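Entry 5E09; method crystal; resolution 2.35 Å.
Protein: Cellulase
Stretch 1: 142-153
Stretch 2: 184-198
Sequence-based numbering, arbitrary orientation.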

# COMPACT_ATOMS: atom_id res chain seq x y z
N LEU A 142 14.59 -4.92 -20.03
CA LEU A 142 15.00 -5.39 -18.71
C LEU A 142 16.01 -4.40 -18.11
O LEU A 142 17.00 -4.04 -18.75
N MSE A 143 15.72 -3.95 -16.90
CA MSE A 143 16.55 -2.97 -16.21
C MSE A 143 16.93 -3.49 -14.82
O MSE A 143 16.23 -4.32 -14.24
N PHE A 144 18.05 -2.99 -14.30
CA PHE A 144 18.57 -3.41 -13.00
C PHE A 144 18.45 -2.29 -11.98
O PHE A 144 18.78 -1.15 -12.29
N GLU A 145 17.98 -2.60 -10.76
CA GLU A 145 18.13 -1.63 -9.67
C GLU A 145 19.05 -2.20 -8.60
O GLU A 145 18.97 -3.37 -8.22
N SER A 146 19.94 -1.33 -8.11
CA SER A 146 21.10 -1.74 -7.32
C SER A 146 20.75 -2.51 -6.06
O SER A 146 21.32 -3.58 -5.81
N VAL A 147 19.84 -1.96 -5.26
CA VAL A 147 19.48 -2.55 -3.97
C VAL A 147 18.16 -1.96 -3.49
O VAL A 147 17.92 -0.77 -3.63
N ASN A 148 17.29 -2.80 -2.93
CA ASN A 148 16.03 -2.31 -2.41
C ASN A 148 16.19 -1.65 -1.06
O ASN A 148 16.83 -2.22 -0.18
N GLU A 149 15.61 -0.47 -0.90
CA GLU A 149 15.54 0.25 0.38
C GLU A 149 16.82 0.17 1.22
O GLU A 149 16.81 -0.41 2.30
N PRO A 150 17.92 0.75 0.72
CA PRO A 150 19.21 0.68 1.41
C PRO A 150 19.16 1.30 2.80
O PRO A 150 18.71 2.44 2.96
N ARG A 151 19.62 0.56 3.80
CA ARG A 151 19.72 1.06 5.16
C ARG A 151 21.01 0.51 5.77
O ARG A 151 21.47 -0.55 5.36
N PHE A 152 21.60 1.21 6.72
CA PHE A 152 22.84 0.73 7.32
C PHE A 152 22.81 0.85 8.83
O PHE A 152 21.97 1.55 9.38
N THR A 153 23.74 0.15 9.47
CA THR A 153 23.81 0.05 10.92
C THR A 153 23.80 1.41 11.58
O THR A 153 24.62 2.28 11.28
N SER A 184 24.41 -5.88 -24.15
CA SER A 184 23.25 -5.02 -23.95
C SER A 184 23.32 -4.31 -22.59
O SER A 184 22.54 -3.40 -22.31
N ASN A 185 24.25 -4.75 -21.75
CA ASN A 185 24.45 -4.12 -20.45
C ASN A 185 25.09 -2.73 -20.55
O ASN A 185 25.09 -1.97 -19.58
N THR A 186 25.61 -2.41 -21.73
CA THR A 186 26.31 -1.15 -21.96
C THR A 186 25.36 0.05 -21.92
O THR A 186 25.72 1.11 -21.40
N GLU A 187 24.15 -0.11 -22.46
CA GLU A 187 23.17 0.96 -22.36
C GLU A 187 21.90 0.50 -21.69
O GLU A 187 20.86 1.15 -21.82
N ARG A 188 21.98 -0.61 -20.95
CA ARG A 188 20.87 -1.04 -20.11
C ARG A 188 20.50 0.04 -19.10
O ARG A 188 21.37 0.57 -18.41
N PRO A 189 19.21 0.41 -19.03
CA PRO A 189 18.78 1.37 -18.02
C PRO A 189 19.04 0.86 -16.60
O PRO A 189 18.82 -0.32 -16.31
N LEU A 190 19.55 1.74 -15.75
CA LEU A 190 19.92 1.38 -14.39
C LEU A 190 19.07 2.18 -13.43
O LEU A 190 18.83 3.36 -13.66
N VAL A 191 18.62 1.55 -12.36
CA VAL A 191 17.71 2.20 -11.44
C VAL A 191 18.39 2.34 -10.08
O VAL A 191 18.84 1.36 -9.49
N LEU A 192 18.49 3.57 -9.59
CA LEU A 192 19.20 3.85 -8.34
C LEU A 192 18.28 4.42 -7.28
O LEU A 192 17.47 5.31 -7.56
N PRO A 193 18.40 3.90 -6.06
CA PRO A 193 17.57 4.33 -4.93
C PRO A 193 18.17 5.47 -4.11
O PRO A 193 19.39 5.58 -3.99
N THR A 194 17.30 6.30 -3.54
CA THR A 194 17.69 7.16 -2.44
C THR A 194 17.91 6.25 -1.23
O THR A 194 17.50 5.09 -1.25
N LEU A 195 18.55 6.78 -0.20
CA LEU A 195 18.70 6.07 1.06
C LEU A 195 17.33 5.71 1.63
O LEU A 195 16.48 6.59 1.79
N GLU A 196 17.13 4.43 1.92
CA GLU A 196 15.86 3.90 2.43
C GLU A 196 14.70 4.10 1.45
O GLU A 196 13.53 4.03 1.85
N THR A 197 15.04 4.34 0.19
CA THR A 197 14.09 4.80 -0.84
C THR A 197 13.14 5.87 -0.31
O THR A 197 11.97 5.88 -0.67
N ALA A 198 13.64 6.75 0.55
CA ALA A 198 12.82 7.80 1.14
C ALA A 198 12.93 9.10 0.34
O ALA A 198 13.70 9.19 -0.61

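Packing of side chains between stretches 142-153 and 184-198 of the cellulase, which together bury 885 Å². The frame is a pair of parallel strands, 142-145 and 190-193, crossing at -26°. Val-191 N donates to Phe-144 O (2.7 Å) and Ser-146 N to Val-191 O (3.2 Å), while Phe-144 N makes a weak bond to Pro-189 O (3.4 Å). This register sets Phe-144 and Leu-190 on one face of the sheet and Glu-145 and Val-191 on the other.

Polar contacts of side chains centre on Arg-188, whose CA-to-CB bond points toward the first strand. With chi1 and chi2 both t and chi3 m, its guanidinium reaches the strand's beginning, where NH1 donates to Leu-142 O (2.9 Å, 158°), the acceptor lying near the guanidinium plane. The group is held from its own stretch by Asn-185 (chi1 m), whose OD1 accepts from Arg-188 NE at 2.7 Å and, weakly, from Arg-188 NH2 at 3.2 Å. Farther along, Glu-196 N donates to Pro-150 O (2.7 Å), tying the loops together. Thr-197 (p) points toward stretch 1, its OG1 3.3 Å from Glu-149 CG; that hydroxyl donates to Glu-196 O (2.7 Å).

The aromatic contacts are of two kinds. Phe-144 (m) offers one ring face to the aliphatic part of Arg-188: CD sits 3.7 Å from the ring centroid of Phe-144 and 15° off the normal, a CH-pi contact, so one arginine side chain serves both the ring and the Leu-142 carbonyl. Phe-152 (m) instead meets Leu-195 at its ring edge, with Phe-152 CE2 3.9 Å from Leu-195 CD1.

Carbon contacts line both faces of the sheet. Beside the Phe-144 ring, Leu-190 (m, t) brings CD2 to 4.1 Å from Phe-144 CB. On the other face, Val-191 (t) packs its CB 3.5 Å from Glu-145 CB, and its CG2 lies 3.9 Å from SE of Met-143, a selenomethionine with rotamers p, t, p. Met-143 CB also lies 4.1 Å from Pro-189 CB.

At the end of the second strand, Pro-193 points toward stretch 1 and gathers three neighbours: its CG is 3.7 Å from Pro-150 CG and 4.2 Å from Val-147 CG1, and its CD is 3.1 Å from OG of Ser-146 (p). Leu-195 (t, p) starts away from stretch 1, but its end returns, placing CD1 3.4 Å from Pro-150 O. Glu-196 (m, t) likewise ends nearer, its OE2 3.5 Å from Arg-151 CG, a contact with the aliphatic part of that arginine.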

# COMPACT_ATOMS: atom_id res chain seq x y z
CB LEU A 142 15.61 -6.79 -18.79
CG LEU A 142 16.33 -7.30 -17.54
CD1 LEU A 142 15.34 -7.54 -16.40
CD2 LEU A 142 17.09 -8.58 -17.87
CB MSE A 143 15.81 -1.63 -16.09
CG MSE A 143 14.67 -1.65 -15.07
SE MSE A 143 13.37 -0.24 -15.38
CE MSE A 143 12.29 -1.15 -16.74
CB PHE A 144 20.04 -3.82 -13.10
CG PHE A 144 20.30 -4.98 -14.02
CD1 PHE A 144 19.32 -5.92 -14.29
CD2 PHE A 144 21.55 -5.14 -14.60
CE1 PHE A 144 19.58 -7.00 -15.14
CE2 PHE A 144 21.81 -6.21 -15.45
CZ PHE A 144 20.82 -7.14 -15.71
CB GLU A 145 16.78 -1.21 -9.05
CG GLU A 145 15.92 -2.32 -8.58
CD GLU A 145 14.81 -1.88 -7.62
OE1 GLU A 145 15.00 -0.91 -6.85
OE2 GLU A 145 13.74 -2.52 -7.63
CB SER A 146 21.92 -0.51 -6.94
OG SER A 146 21.13 0.38 -6.18
CB VAL A 147 20.59 -2.31 -2.92
CG1 VAL A 147 21.08 -0.86 -2.98
CG2 VAL A 147 20.10 -2.66 -1.51
CB ASN A 148 15.01 -3.44 -2.30
CG ASN A 148 13.67 -2.96 -1.78
OD1 ASN A 148 12.94 -2.27 -2.49
ND2 ASN A 148 13.35 -3.30 -0.54
CB GLU A 149 14.35 -0.27 1.20
CG GLU A 149 13.01 -0.06 0.50
CD GLU A 149 11.79 -0.28 1.40
OE1 GLU A 149 11.97 -0.74 2.55
OE2 GLU A 149 10.66 0.01 0.95
CB PRO A 150 20.15 1.47 0.50
CG PRO A 150 19.45 1.57 -0.81
CD PRO A 150 17.99 1.58 -0.49
CB ARG A 151 18.49 0.66 5.98
CG ARG A 151 18.27 1.45 7.26
CD ARG A 151 17.12 0.87 8.08
NE ARG A 151 16.33 -0.06 7.29
CZ ARG A 151 16.17 -1.35 7.58
NH1 ARG A 151 16.72 -1.85 8.68
NH2 ARG A 151 15.43 -2.12 6.79
CB PHE A 152 24.04 1.48 6.75
CG PHE A 152 24.14 1.39 5.26
CD1 PHE A 152 24.74 0.30 4.66
CD2 PHE A 152 23.60 2.38 4.45
CE1 PHE A 152 24.82 0.20 3.28
CE2 PHE A 152 23.67 2.29 3.08
CZ PHE A 152 24.29 1.20 2.49
CB THR A 153 25.06 -0.71 11.39
OG1 THR A 153 25.24 -1.89 10.59
CG2 THR A 153 24.91 -1.11 12.85
CB SER A 184 21.96 -5.82 -24.07
OG SER A 184 21.89 -6.48 -25.31
CB ASN A 185 25.32 -5.02 -19.56
CG ASN A 185 24.60 -6.28 -19.14
OD1 ASN A 185 23.37 -6.31 -19.06
ND2 ASN A 185 25.36 -7.34 -18.84
CB THR A 186 27.06 -1.18 -23.31
OG1 THR A 186 27.97 -2.28 -23.32
CG2 THR A 186 27.84 0.12 -23.52
CB GLU A 187 22.85 1.55 -23.74
CG GLU A 187 24.00 1.50 -24.72
CD GLU A 187 23.68 2.22 -26.02
OE1 GLU A 187 22.52 2.12 -26.48
OE2 GLU A 187 24.58 2.89 -26.58
CB ARG A 188 21.22 -2.34 -19.38
CG ARG A 188 20.05 -2.92 -18.61
CD ARG A 188 20.35 -4.31 -18.10
NE ARG A 188 20.93 -5.18 -19.12
CZ ARG A 188 20.23 -5.78 -20.08
NH1 ARG A 188 18.92 -5.59 -20.19
NH2 ARG A 188 20.86 -6.56 -20.95
CB PRO A 189 17.29 1.53 -18.30
CG PRO A 189 17.19 1.29 -19.77
CD PRO A 189 18.16 0.17 -20.03
CB LEU A 190 21.40 1.63 -14.15
CG LEU A 190 22.36 0.78 -14.98
CD1 LEU A 190 23.80 1.14 -14.64
CD2 LEU A 190 22.09 -0.70 -14.74
CB VAL A 191 16.39 1.40 -11.31
CG1 VAL A 191 15.45 2.07 -10.33
CG2 VAL A 191 15.72 1.24 -12.66
CB LEU A 192 20.36 4.81 -8.59
CG LEU A 192 21.36 4.40 -9.66
CD1 LEU A 192 22.35 5.54 -9.92
CD2 LEU A 192 22.07 3.13 -9.24
CB PRO A 193 17.47 3.06 -4.09
CG PRO A 193 18.79 2.39 -4.31
CD PRO A 193 19.22 2.72 -5.72
CB THR A 194 16.62 8.22 -2.10
OG1 THR A 194 15.36 7.57 -1.87
CG2 THR A 194 16.46 9.22 -3.24
CB LEU A 195 19.50 6.92 2.06
CG LEU A 195 19.98 6.22 3.33
CD1 LEU A 195 20.92 5.07 2.99
CD2 LEU A 195 20.65 7.21 4.26
CB GLU A 196 15.51 4.55 3.78
CG GLU A 196 16.33 4.06 4.95
CD GLU A 196 16.13 4.90 6.20
OE1 GLU A 196 15.42 5.93 6.12
OE2 GLU A 196 16.68 4.54 7.26
CB THR A 197 13.25 3.64 -1.43
OG1 THR A 197 12.47 3.02 -0.41
CG2 THR A 197 14.15 2.60 -2.10
CB ALA A 198 13.23 8.04 2.59